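Local structure of Cyp101j2 (Sphingobium yanoikuyae, 5KYO) at residues A[285-290]-A[401-406]; A[310-315]-A[347-352]. The protein is a haem-containing cytochrome P450 monooxygenase, linked to 1,8-cineole hydroxylation, that probably uses its haem iron to activate dioxygen for this reaction. All coordinates share one frame; numbering follows the deposited sequence.

Contact 1: A[285-290]-A[401-406]; sequences HLAKDH and PEFRIE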
loop_
_atom_site.group_PDB
_atom_site.type_symbol
_atom_site.label_atom_id
_atom_site.label_comp_id
_atom_site.label_asym_id
_atom_site.label_seq_id
_atom_site.Cartn_x
_atom_site.Cartn_y
_atom_site.Cartn_z
ATOM N N HIS A 285 -1.027 -4.347 -16.718
ATOM C CA HIS A 285 -0.864 -5.758 -17.028
ATOM C C HIS A 285 -1.930 -6.277 -17.998
ATOM O O HIS A 285 -1.628 -6.950 -19.001
ATOM C CB HIS A 285 -0.888 -6.612 -15.768
ATOM C CG HIS A 285 -0.662 -8.060 -16.059
ATOM N ND1 HIS A 285 0.567 -8.554 -16.449
ATOM C CD2 HIS A 285 -1.514 -9.112 -16.077
ATOM C CE1 HIS A 285 0.463 -9.853 -16.681
ATOM N NE2 HIS A 285 -0.787 -10.217 -16.463
ATOM N N LEU A 286 -3.183 -5.977 -17.681
ATOM C CA LEU A 286 -4.293 -6.342 -18.529
ATOM C C LEU A 286 -4.068 -5.798 -19.920
ATOM O O LEU A 286 -4.414 -6.444 -20.924
ATOM C CB LEU A 286 -5.611 -5.805 -17.948
ATOM C CG LEU A 286 -6.158 -6.496 -16.697
ATOM C CD1 LEU A 286 -7.262 -5.682 -16.022
ATOM C CD2 LEU A 286 -6.648 -7.916 -17.072
ATOM N N ALA A 287 -3.494 -4.606 -19.986
ATOM C CA ALA A 287 -3.246 -3.961 -21.265
ATOM C C ALA A 287 -2.253 -4.766 -22.115
ATOM O O ALA A 287 -2.333 -4.782 -23.351
ATOM C CB ALA A 287 -2.735 -2.548 -21.038
ATOM N N LYS A 288 -1.317 -5.436 -21.453
ATOM C CA LYS A 288 -0.288 -6.202 -22.160
ATOM C C LYS A 288 -0.640 -7.674 -22.369
ATOM O O LYS A 288 -0.268 -8.285 -23.382
ATOM C CB LYS A 288 1.038 -6.121 -21.407
ATOM C CG LYS A 288 1.672 -4.746 -21.412
ATOM C CD LYS A 288 2.242 -4.401 -22.773
ATOM C CE LYS A 288 3.019 -3.105 -22.710
ATOM N NZ LYS A 288 3.698 -2.751 -23.981
ATOM N N ASP A 289 -1.341 -8.247 -21.404
ATOM C CA ASP A 289 -1.634 -9.683 -21.385
ATOM C C ASP A 289 -2.971 -9.896 -22.108
ATOM O O ASP A 289 -4.023 -9.955 -21.485
ATOM C CB ASP A 289 -1.654 -10.179 -19.915
ATOM C CG ASP A 289 -1.793 -11.685 -19.785
ATOM O OD1 ASP A 289 -2.198 -12.345 -20.770
ATOM O OD2 ASP A 289 -1.513 -12.218 -18.681
ATOM N N HIS A 290 -2.946 -9.952 -23.436
ATOM C CA HIS A 290 -4.215 -9.975 -24.156
ATOM C C HIS A 290 -4.960 -11.278 -23.911
ATOM O O HIS A 290 -6.171 -11.276 -23.885
ATOM C CB HIS A 290 -4.021 -9.735 -25.657
ATOM C CG HIS A 290 -2.968 -10.581 -26.289
ATOM N ND1 HIS A 290 -1.626 -10.277 -26.214
ATOM C CD2 HIS A 290 -3.064 -11.697 -27.048
ATOM C CE1 HIS A 290 -0.938 -11.184 -26.887
ATOM N NE2 HIS A 290 -1.788 -12.056 -27.399
ATOM N N PRO A 401 -14.228 -3.457 -22.896
ATOM C CA PRO A 401 -13.759 -4.838 -22.814
ATOM C C PRO A 401 -12.357 -4.962 -23.384
ATOM O O PRO A 401 -11.585 -5.781 -22.876
ATOM C CB PRO A 401 -14.773 -5.616 -23.660
ATOM C CG PRO A 401 -15.423 -4.583 -24.546
ATOM C CD PRO A 401 -15.446 -3.332 -23.716
ATOM N N GLU A 402 -12.047 -4.149 -24.393
ATOM C CA GLU A 402 -10.825 -4.319 -25.173
ATOM C C GLU A 402 -10.036 -3.011 -25.269
ATOM O O GLU A 402 -10.529 -1.983 -25.724
ATOM C CB GLU A 402 -11.148 -4.866 -26.569
ATOM C CG GLU A 402 -9.933 -4.896 -27.572
ATOM C CD GLU A 402 -8.878 -5.956 -27.274
ATOM O OE1 GLU A 402 -9.128 -6.848 -26.451
ATOM O OE2 GLU A 402 -7.770 -5.894 -27.882
ATOM N N PHE A 403 -8.788 -3.073 -24.847
ATOM C CA PHE A 403 -7.962 -1.895 -24.737
ATOM C C PHE A 403 -6.508 -2.336 -24.722
ATOM O O PHE A 403 -6.236 -3.522 -24.595
ATOM C CB PHE A 403 -8.304 -1.114 -23.456
ATOM C CG PHE A 403 -8.283 -1.964 -22.210
ATOM C CD1 PHE A 403 -9.367 -2.759 -21.877
ATOM C CD2 PHE A 403 -7.166 -1.971 -21.380
ATOM C CE1 PHE A 403 -9.341 -3.545 -20.748
ATOM C CE2 PHE A 403 -7.143 -2.745 -20.235
ATOM C CZ PHE A 403 -8.222 -3.537 -19.920
ATOM N N ARG A 404 -5.597 -1.378 -24.809
ATOM C CA ARG A 404 -4.177 -1.680 -24.687
ATOM C C ARG A 404 -3.409 -0.405 -24.388
ATOM O O ARG A 404 -3.969 0.676 -24.438
ATOM C CB ARG A 404 -3.656 -2.319 -25.973
ATOM C CG ARG A 404 -3.597 -1.331 -27.125
ATOM C CD ARG A 404 -2.763 -1.855 -28.282
ATOM N NE ARG A 404 -2.375 -0.777 -29.194
ATOM C CZ ARG A 404 -1.620 -0.946 -30.279
ATOM N NH1 ARG A 404 -1.190 -2.159 -30.592
ATOM N NH2 ARG A 404 -1.316 0.093 -31.057
ATOM N N ILE A 405 -2.125 -0.524 -24.079
ATOM C CA ILE A 405 -1.290 0.665 -23.926
ATOM C C ILE A 405 -1.254 1.411 -25.245
ATOM O O ILE A 405 -1.123 0.777 -26.285
ATOM C CB ILE A 405 0.160 0.309 -23.512
ATOM C CG1 ILE A 405 0.169 -0.572 -22.258
ATOM C CG2 ILE A 405 0.966 1.596 -23.297
ATOM C CD1 ILE A 405 -0.356 0.121 -21.021
ATOM N N GLU A 406 -1.361 2.737 -25.223
ATOM C CA GLU A 406 -1.326 3.483 -26.474
ATOM C C GLU A 406 -0.014 3.202 -27.181
ATOM O O GLU A 406 1.050 3.231 -26.556
ATOM C CB GLU A 406 -1.500 4.981 -26.257
ATOM C CG GLU A 406 -1.558 5.786 -27.566
ATOM C CD GLU A 406 -2.103 7.193 -27.350
ATOM O OE1 GLU A 406 -1.424 8.005 -26.700
ATOM O OE2 GLU A 406 -3.218 7.488 -27.818
HETATM O O HOH W 1 -0.431 -2.914 -24.565
#

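Contact 2: A[310-315]-A[347-352]; sequences FFRRFP and VAMDDA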
loop_
_atom_site.group_PDB
_atom_site.type_symbol
_atom_site.label_atom_id
_atom_site.label_comp_id
_atom_site.label_asym_id
_atom_site.label_seq_id
_atom_site.Cartn_x
_atom_site.Cartn_y
_atom_site.Cartn_z
ATOM N N PHE A 310 -3.937 -11.002 -9.029
ATOM C CA PHE A 310 -3.396 -9.638 -9.067
ATOM C C PHE A 310 -2.787 -9.272 -7.700
ATOM O O PHE A 310 -1.735 -8.654 -7.642
ATOM C CB PHE A 310 -4.474 -8.600 -9.456
ATOM C CG PHE A 310 -4.775 -8.542 -10.952
ATOM C CD1 PHE A 310 -3.812 -8.122 -11.859
ATOM C CD2 PHE A 310 -6.032 -8.875 -11.424
ATOM C CE1 PHE A 310 -4.093 -8.080 -13.231
ATOM C CE2 PHE A 310 -6.327 -8.826 -12.788
ATOM C CZ PHE A 310 -5.346 -8.433 -13.689
ATOM N N PHE A 311 -3.414 -9.650 -6.596
ATOM C CA PHE A 311 -2.816 -9.256 -5.318
ATOM C C PHE A 311 -1.568 -10.083 -5.016
ATOM O O PHE A 311 -0.604 -9.554 -4.466
ATOM C CB PHE A 311 -3.828 -9.331 -4.168
ATOM C CG PHE A 311 -4.744 -8.138 -4.115
ATOM C CD1 PHE A 311 -4.235 -6.881 -3.857
ATOM C CD2 PHE A 311 -6.089 -8.261 -4.383
ATOM C CE1 PHE A 311 -5.057 -5.772 -3.826
ATOM C CE2 PHE A 311 -6.928 -7.151 -4.381
ATOM C CZ PHE A 311 -6.414 -5.905 -4.090
ATOM N N ARG A 312 -1.548 -11.351 -5.431
ATOM C CA ARG A 312 -0.321 -12.156 -5.299
ATOM C C ARG A 312 0.804 -11.655 -6.201
ATOM O O ARG A 312 1.954 -11.564 -5.781
ATOM C CB ARG A 312 -0.571 -13.635 -5.615
ATOM C CG ARG A 312 0.701 -14.477 -5.455
ATOM C CD ARG A 312 0.697 -15.722 -6.336
ATOM N NE ARG A 312 0.707 -15.402 -7.761
ATOM C CZ ARG A 312 1.801 -15.077 -8.447
ATOM N NH1 ARG A 312 2.964 -15.006 -7.826
ATOM N NH2 ARG A 312 1.734 -14.811 -9.747
ATOM N N ARG A 313 0.473 -11.330 -7.446
ATOM C CA ARG A 313 1.487 -11.068 -8.479
ATOM C C ARG A 313 2.159 -9.700 -8.336
ATOM O O ARG A 313 3.338 -9.549 -8.672
ATOM C CB ARG A 313 0.841 -11.201 -9.869
ATOM C CG ARG A 313 1.701 -10.783 -11.081
ATOM C CD ARG A 313 3.060 -11.500 -11.212
ATOM N NE ARG A 313 3.746 -11.009 -12.400
ATOM C CZ ARG A 313 4.435 -9.872 -12.433
ATOM N NH1 ARG A 313 4.564 -9.141 -11.335
ATOM N NH2 ARG A 313 4.995 -9.466 -13.551
ATOM N N PHE A 314 1.438 -8.717 -7.794
ATOM C CA PHE A 314 1.940 -7.345 -7.762
ATOM C C PHE A 314 2.056 -6.715 -6.368
ATOM O O PHE A 314 1.399 -5.720 -6.084
ATOM C CB PHE A 314 1.041 -6.459 -8.633
ATOM C CG PHE A 314 1.030 -6.869 -10.075
ATOM C CD1 PHE A 314 2.153 -6.659 -10.863
ATOM C CD2 PHE A 314 -0.067 -7.497 -10.631
ATOM C CE1 PHE A 314 2.177 -7.038 -12.197
ATOM C CE2 PHE A 314 -0.056 -7.889 -11.982
ATOM C CZ PHE A 314 1.073 -7.659 -12.756
ATOM N N PRO A 315 2.883 -7.300 -5.492
ATOM C CA PRO A 315 3.103 -6.656 -4.190
ATOM C C PRO A 315 3.742 -5.278 -4.404
ATOM O O PRO A 315 4.532 -5.148 -5.334
ATOM C CB PRO A 315 4.051 -7.622 -3.475
ATOM C CG PRO A 315 4.779 -8.360 -4.635
ATOM C CD PRO A 315 3.730 -8.493 -5.692
ATOM N N VAL A 347 8.658 -11.426 -0.746
ATOM C CA VAL A 347 7.917 -12.585 -0.255
ATOM C C VAL A 347 7.325 -13.411 -1.408
ATOM O O VAL A 347 7.765 -14.540 -1.653
ATOM C CB VAL A 347 6.794 -12.156 0.725
ATOM C CG1 VAL A 347 5.907 -13.334 1.077
ATOM C CG2 VAL A 347 7.407 -11.560 1.979
ATOM N N ALA A 348 6.363 -12.854 -2.139
ATOM C CA ALA A 348 5.713 -13.611 -3.213
ATOM C C ALA A 348 6.621 -13.828 -4.418
ATOM O O ALA A 348 6.361 -14.711 -5.230
ATOM C CB ALA A 348 4.416 -12.910 -3.660
ATOM N N MET A 349 7.688 -13.043 -4.544
ATOM C CA MET A 349 8.575 -13.196 -5.701
ATOM C C MET A 349 9.706 -14.185 -5.470
ATOM O O MET A 349 10.475 -14.477 -6.396
ATOM C CB MET A 349 9.158 -11.849 -6.112
ATOM C CG MET A 349 8.121 -10.869 -6.609
ATOM S SD MET A 349 7.349 -11.405 -8.146
ATOM C CE MET A 349 5.742 -11.903 -7.575
ATOM N N ASP A 350 9.809 -14.698 -4.247
ATOM C CA ASP A 350 10.837 -15.692 -3.914
ATOM C C ASP A 350 10.500 -17.049 -4.539
ATOM O O ASP A 350 9.539 -17.708 -4.130
ATOM C CB ASP A 350 10.979 -15.822 -2.391
ATOM C CG ASP A 350 12.253 -16.562 -1.970
ATOM O OD1 ASP A 350 12.764 -17.391 -2.747
ATOM O OD2 ASP A 350 12.742 -16.316 -0.846
ATOM N N ASP A 351 11.289 -17.474 -5.521
ATOM C CA ASP A 351 10.979 -18.717 -6.228
ATOM C C ASP A 351 11.426 -19.953 -5.446
ATOM O O ASP A 351 11.130 -21.085 -5.828
ATOM C CB ASP A 351 11.599 -18.714 -7.630
ATOM C CG ASP A 351 13.095 -18.494 -7.612
ATOM O OD1 ASP A 351 13.693 -18.483 -6.515
ATOM O OD2 ASP A 351 13.678 -18.329 -8.706
ATOM N N ALA A 352 12.130 -19.733 -4.341
ATOM C CA ALA A 352 12.503 -20.828 -3.453
ATOM C C ALA A 352 11.331 -21.201 -2.553
ATOM O O ALA A 352 11.428 -22.138 -1.755
ATOM C CB ALA A 352 13.719 -20.457 -2.618
HETATM O O HOH W 2 4.111 -15.976 -5.477
#

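Contact 1: A[285-290]-A[401-406]
Ala287, in the last turn of the helix that forms the C-terminal half of the long central helix of the P450 fold, points its methyl group at Ile405 of the short strand 404-405. Its CB lies 3.6 Å from Ile405 CD1, and CG1 of the same side chain is almost as near. Beside this pair, CE of Lys288 meets Ile405 CG1 at 3.8 Å, the lysine chain crossing the isoleucine at about a right angle. The bend at chi2 (-73°) turns a side chain that starts out away from the strand back over it, and its NZ goes on to a hydrogen bond with Ala409 O and a salt bridge with Asp408. No direct hydrogen bond joins the segments; one water does, donating to Ala287 O at 2.9 Å and accepting from Ile405 N at 3.0 Å. Strand 404-405 is an edge strand of a small antiparallel sheet. Arg404 and Glu406 pair by backbone bonds with Glu427 and Val425, and the water reaches the amide of the residue between them. Arg404 CB adds a contact with Ala287 O, while its NE is salt-bridged to Glu427. On the other flank Leu286 CB comes obliquely at the Phe403 ring, 4.0 Å from CZ; with CG between the backbone N and carbonyl carbon (chi1 52°), this ring meets Trp396 of helix 382-399 edge-to-face.

Contact 2: A[310-315]-A[347-352]
Met349 and Arg312 cross at about a right angle, and the methyl end of the methionine does the touching. Bent at chi2 (-66°) and again at chi3, the Met349 chain brings CE to 3.5 Å from Arg313 O and, obliquely to the guanidinium plane, to 4.2 Å from Arg312 NH1. The same methyl group lies 4.4 Å from Pro315 CD, so it sits against the end of helix 303-313 and the turn that follows. Arg313 O is buried here with no hydrogen-bond partner in the model, and an apolar methyl group is what faces it. Ala348 approaches the helix end too, its CB 3.5 Å from Arg312 O. The Arg312 chain leaves its helix with CG anti to the backbone N (chi1 -179°) and kinks at chi3, which brings its head round to the carbonyl of Ala348. A water in the guanidinium plane completes the link: it accepts from Arg312 NH1 at 2.8 Å and donates to Ala348 O at 2.6 Å. NH1 also reaches Pro357 O, and NE forms a salt bridge with Glu309, so several partners fix the rotation of the group. Phe314 CE1 lies over one face of the Arg313 guanidinium, offset toward its rim, while Arg313 CG lies over a face of the Phe314 ring; Arg313 NE is hydrogen-bonded to Leu358 O. Glu309 and Arg312, three residues apart on one helix, form the ExxR motif of the P450 K helix, and His369 beside Arg312 lies in the stretch leading to the haem-binding loop.

Overall arrangement
After the N-terminal helices and strands, helix 273-288 is the first of the four elements involved and supplies residues 285-290 of contact 1; helix 303-313 then enters contact 2. The chain runs through two strands of the mixed sheet, 318-323 and 339-343, to helix 344-348, where contact 2 closes a loop of 31 residues. Only after helix 382-399 does strand 404-405 close contact 1, so contact 2 nests inside the larger loop. Their centres are about 21 Å apart, yet the two touch: Leu286 CD2 lies 3.7 Å from Phe310 CZ, and His285 packs on Phe314. The end of helix 273-288 joins the small antiparallel sheet to helix 303-313, whose Phe311 touches the haem.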